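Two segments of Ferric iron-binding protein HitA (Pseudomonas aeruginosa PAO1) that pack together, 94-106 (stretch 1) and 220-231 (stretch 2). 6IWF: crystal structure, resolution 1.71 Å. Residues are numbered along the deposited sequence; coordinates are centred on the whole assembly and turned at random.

Stretch 1 94-106: GDWIGITARTRVL
Stretch 2 220-231: PGALVTVSGAAV

The apolar centre lies on the sheet face that carries Ala101, Thr103, Val224 and Val226. Ala101 CB sits 4.0 Å from Val224 CG1 and 4.3 Å from Val226 CG1, with Val224 in the t rotamer (chi1 165°) and Val226 in m (-47°). A single methyl, Ala101 CB, thus touches both valines. Val226 also turns its CG2 to the Trp96 ring, 4.2 Å from CZ3, an oblique approach; Trp96 is set by chi1 62° (p) and chi2 -96°, and its CB lies 3.9 Å from Ala230 CB. Elsewhere, Ile99 (m, m) places CG1 3.9 Å from Ala229 CB.

These contacts ride on two antiparallel strands, 97-106 and 224-231, whose axes approach to 4.3 Å with 139° between their N-to-C directions. Ala101 pairs with Val226 (CA-CA 4.2 Å) and Thr103 with Val224 (4.4 Å), both non-hydrogen-bonded pairs, while Arg102 with Thr225 is a hydrogen-bonded pair: Arg102 N to Thr225 O is 2.9 Å and Thr225 N to Arg102 O 3.0 Å. Further along, Ile97 N to Ala229 O is 3.0 Å and Ala229 N to Ile97 O 2.9 Å. Between these regular pairs, Ile99 departs from extended geometry (phi/psi -113/-50). Ser227 consequently bonds to two successive residues, accepting from Ile99 N at its O (2.8 Å) and donating from its N to Thr100 O (2.9 Å). Gly98 and Gly228 face each other at CA-CA 4.1 Å. A CB on Gly228 would lie just 3.2 Å from Ile97 O and 3.4 Å from Trp96 CE3, so the bare CA suits this crowded position.

The face bearing Thr100, Arg102, Thr225 and Ser227 is more polar. Ser227 OG (chi1 73°, p) donates to Thr100 OG1 (chi1 66°, p) at 2.9 Å. Arg102, with chi angles 72°, -144°, 54° and -165°, folds over the neighbouring strand: its CD lies 3.4 Å from Thr225 OG1, and NH1 is 3.1 Å from Ser227 CB, which lies near the guanidinium plane at its edge.

At the outer end, Arg104 N donates to Leu223 O (3.0 Å, 170°), and Arg104 CB packs 3.4 Å from Gly221 O. Water continues the link: one molecule donates to Ala222 O (2.7 Å) and hydrogen-bonds Thr103 OG1 (2.8 Å), while another donates to Val105 O and Gly221 O, both at 3.0 Å. At the opposite end a water lies 2.8 Å from Asp95 O and accepts from Val231 N, also at 2.8 Å. Together the stretches bury 803 Å².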

# COMPACT_ATOMS: atom_id res chain seq x y z
N GLY A 94 -5.74 -18.44 -2.54
CA GLY A 94 -4.34 -18.75 -2.33
C GLY A 94 -3.45 -18.49 -3.52
O GLY A 94 -2.42 -19.16 -3.66
N ASP A 95 -3.80 -17.53 -4.38
CA ASP A 95 -2.98 -17.23 -5.55
C ASP A 95 -2.36 -15.84 -5.48
O ASP A 95 -1.86 -15.35 -6.49
CB ASP A 95 -3.77 -17.39 -6.85
CG ASP A 95 -5.16 -16.80 -6.77
OD1 ASP A 95 -5.48 -16.11 -5.77
OD2 ASP A 95 -5.94 -17.03 -7.72
N TRP A 96 -2.41 -15.19 -4.33
CA TRP A 96 -1.51 -14.08 -4.07
C TRP A 96 -1.33 -14.02 -2.56
O TRP A 96 -2.11 -14.61 -1.81
CB TRP A 96 -2.02 -12.75 -4.65
CG TRP A 96 -3.32 -12.26 -4.11
CD1 TRP A 96 -4.55 -12.46 -4.65
CD2 TRP A 96 -3.51 -11.47 -2.93
NE1 TRP A 96 -5.51 -11.85 -3.86
CE2 TRP A 96 -4.90 -11.23 -2.80
CE3 TRP A 96 -2.65 -10.96 -1.95
CZ2 TRP A 96 -5.45 -10.50 -1.74
CZ3 TRP A 96 -3.19 -10.22 -0.89
CH2 TRP A 96 -4.58 -10.00 -0.80
N ILE A 97 -0.29 -13.32 -2.12
CA ILE A 97 0.05 -13.34 -0.70
C ILE A 97 0.56 -11.97 -0.28
O ILE A 97 1.29 -11.31 -1.02
CB ILE A 97 1.09 -14.44 -0.39
CG1 ILE A 97 1.16 -14.67 1.12
CG2 ILE A 97 2.45 -14.13 -1.01
CD1 ILE A 97 1.74 -16.05 1.47
N GLY A 98 0.14 -11.55 0.91
CA GLY A 98 0.60 -10.27 1.43
C GLY A 98 2.06 -10.36 1.85
O GLY A 98 2.53 -11.39 2.33
N ILE A 99 2.78 -9.26 1.64
CA ILE A 99 4.21 -9.17 1.93
C ILE A 99 4.47 -8.20 3.07
O ILE A 99 5.20 -8.53 4.01
CB ILE A 99 5.01 -8.77 0.67
CG1 ILE A 99 4.73 -9.73 -0.49
CG2 ILE A 99 6.49 -8.71 0.99
CD1 ILE A 99 5.01 -11.19 -0.16
N THR A 100 3.92 -6.99 2.99
CA THR A 100 3.98 -6.03 4.09
C THR A 100 2.62 -5.38 4.23
O THR A 100 1.78 -5.44 3.33
CB THR A 100 5.02 -4.92 3.87
OG1 THR A 100 4.62 -4.11 2.75
CG2 THR A 100 6.43 -5.49 3.64
N ALA A 101 2.40 -4.76 5.39
CA ALA A 101 1.21 -3.95 5.63
C ALA A 101 1.64 -2.54 6.02
O ALA A 101 2.73 -2.33 6.55
CB ALA A 101 0.32 -4.54 6.75
N ARG A 102 0.79 -1.57 5.73
CA ARG A 102 1.04 -0.18 6.08
C ARG A 102 -0.24 0.41 6.63
O ARG A 102 -1.32 -0.19 6.50
CB ARG A 102 1.46 0.63 4.86
CG ARG A 102 0.23 0.81 4.01
CD ARG A 102 0.48 0.78 2.57
NE ARG A 102 1.20 -0.41 2.13
CZ ARG A 102 1.75 -0.46 0.93
NH1 ARG A 102 2.40 -1.53 0.54
NH2 ARG A 102 1.64 0.59 0.12
N THR A 103 -0.16 1.62 7.18
CA THR A 103 -1.34 2.25 7.75
C THR A 103 -1.47 3.69 7.30
O THR A 103 -0.47 4.40 7.15
CB THR A 103 -1.33 2.17 9.31
OG1 THR A 103 -2.54 2.72 9.84
CG2 THR A 103 -0.13 2.90 9.92
N ARG A 104 -2.71 4.13 7.09
CA ARG A 104 -2.96 5.54 6.85
C ARG A 104 -2.74 6.32 8.14
O ARG A 104 -2.99 5.83 9.25
CB ARG A 104 -4.38 5.76 6.34
CG ARG A 104 -4.72 4.94 5.09
CD ARG A 104 -4.09 5.53 3.88
NE ARG A 104 -4.63 6.85 3.54
CZ ARG A 104 -4.15 7.58 2.54
NH1 ARG A 104 -3.14 7.09 1.82
NH2 ARG A 104 -4.65 8.76 2.26
N VAL A 105 -2.24 7.54 7.99
CA VAL A 105 -1.99 8.44 9.11
C VAL A 105 -2.38 9.85 8.70
O VAL A 105 -2.75 10.11 7.54
CB VAL A 105 -0.51 8.41 9.56
CG1 VAL A 105 -0.13 7.02 10.03
CG2 VAL A 105 0.40 8.86 8.42
N LEU A 106 -2.30 10.78 9.65
CA LEU A 106 -2.43 12.21 9.41
C LEU A 106 -1.08 12.85 9.77
O LEU A 106 -0.75 12.97 10.95
CB LEU A 106 -3.59 12.80 10.22
CG LEU A 106 -3.87 14.29 10.00
CD1 LEU A 106 -4.50 14.54 8.64
CD2 LEU A 106 -4.80 14.77 11.11
N PRO A 220 -12.20 5.31 9.84
CA PRO A 220 -11.83 4.96 8.46
C PRO A 220 -10.43 5.42 8.10
O PRO A 220 -9.75 4.76 7.31
CB PRO A 220 -12.90 5.65 7.60
CG PRO A 220 -14.09 5.79 8.53
CD PRO A 220 -13.46 6.07 9.90
N GLY A 221 -9.95 6.50 8.71
CA GLY A 221 -8.62 6.98 8.41
C GLY A 221 -7.50 6.22 9.09
O GLY A 221 -6.34 6.61 8.93
N ALA A 222 -7.84 5.18 9.86
CA ALA A 222 -6.87 4.27 10.48
C ALA A 222 -6.70 2.98 9.66
O ALA A 222 -6.16 1.99 10.16
CB ALA A 222 -7.30 3.95 11.92
N LEU A 223 -7.13 3.01 8.40
CA LEU A 223 -7.11 1.85 7.52
C LEU A 223 -5.71 1.26 7.40
O LEU A 223 -4.73 1.98 7.20
CB LEU A 223 -7.61 2.27 6.14
CG LEU A 223 -7.65 1.19 5.07
CD1 LEU A 223 -8.72 0.16 5.41
CD2 LEU A 223 -7.90 1.83 3.67
N VAL A 224 -5.63 -0.07 7.51
CA VAL A 224 -4.42 -0.82 7.22
C VAL A 224 -4.63 -1.54 5.89
O VAL A 224 -5.68 -2.15 5.67
CB VAL A 224 -4.10 -1.80 8.36
CG1 VAL A 224 -3.06 -2.85 7.93
CG2 VAL A 224 -3.65 -1.03 9.59
N THR A 225 -3.63 -1.46 5.01
CA THR A 225 -3.67 -2.14 3.72
C THR A 225 -2.39 -2.95 3.52
O THR A 225 -1.39 -2.75 4.21
CB THR A 225 -3.83 -1.16 2.54
OG1 THR A 225 -2.74 -0.23 2.53
CG2 THR A 225 -5.14 -0.38 2.67
N VAL A 226 -2.41 -3.87 2.56
CA VAL A 226 -1.28 -4.77 2.36
C VAL A 226 -0.72 -4.62 0.95
O VAL A 226 -1.47 -4.39 -0.01
CB VAL A 226 -1.65 -6.25 2.64
CG1 VAL A 226 -2.43 -6.38 3.96
CG2 VAL A 226 -2.46 -6.82 1.51
N SER A 227 0.60 -4.72 0.83
CA SER A 227 1.24 -4.97 -0.45
C SER A 227 1.32 -6.48 -0.65
O SER A 227 1.34 -7.24 0.31
CB SER A 227 2.65 -4.39 -0.51
OG SER A 227 3.53 -5.14 0.30
N GLY A 228 1.40 -6.90 -1.90
CA GLY A 228 1.34 -8.33 -2.14
C GLY A 228 2.15 -8.78 -3.33
O GLY A 228 2.70 -7.98 -4.09
N ALA A 229 2.21 -10.10 -3.48
CA ALA A 229 2.98 -10.68 -4.56
C ALA A 229 2.31 -11.94 -5.06
O ALA A 229 1.51 -12.57 -4.35
CB ALA A 229 4.42 -11.00 -4.15
N ALA A 230 2.66 -12.32 -6.27
CA ALA A 230 2.01 -13.46 -6.91
C ALA A 230 2.92 -14.00 -8.00
O ALA A 230 3.75 -13.28 -8.55
CB ALA A 230 0.65 -13.06 -7.51
N VAL A 231 2.75 -15.29 -8.28
CA VAL A 231 3.37 -15.98 -9.41
C VAL A 231 2.39 -15.99 -10.58
O VAL A 231 1.22 -16.32 -10.40
CB VAL A 231 3.75 -17.41 -9.03
CG1 VAL A 231 4.26 -18.20 -10.25
CG2 VAL A 231 4.78 -17.39 -7.90
O HOH W 1 0.56 -16.59 -7.05
O HOH W 2 -2.86 1.87 4.39
O HOH W 3 -4.26 2.26 11.99
O HOH W 4 -5.57 9.01 7.26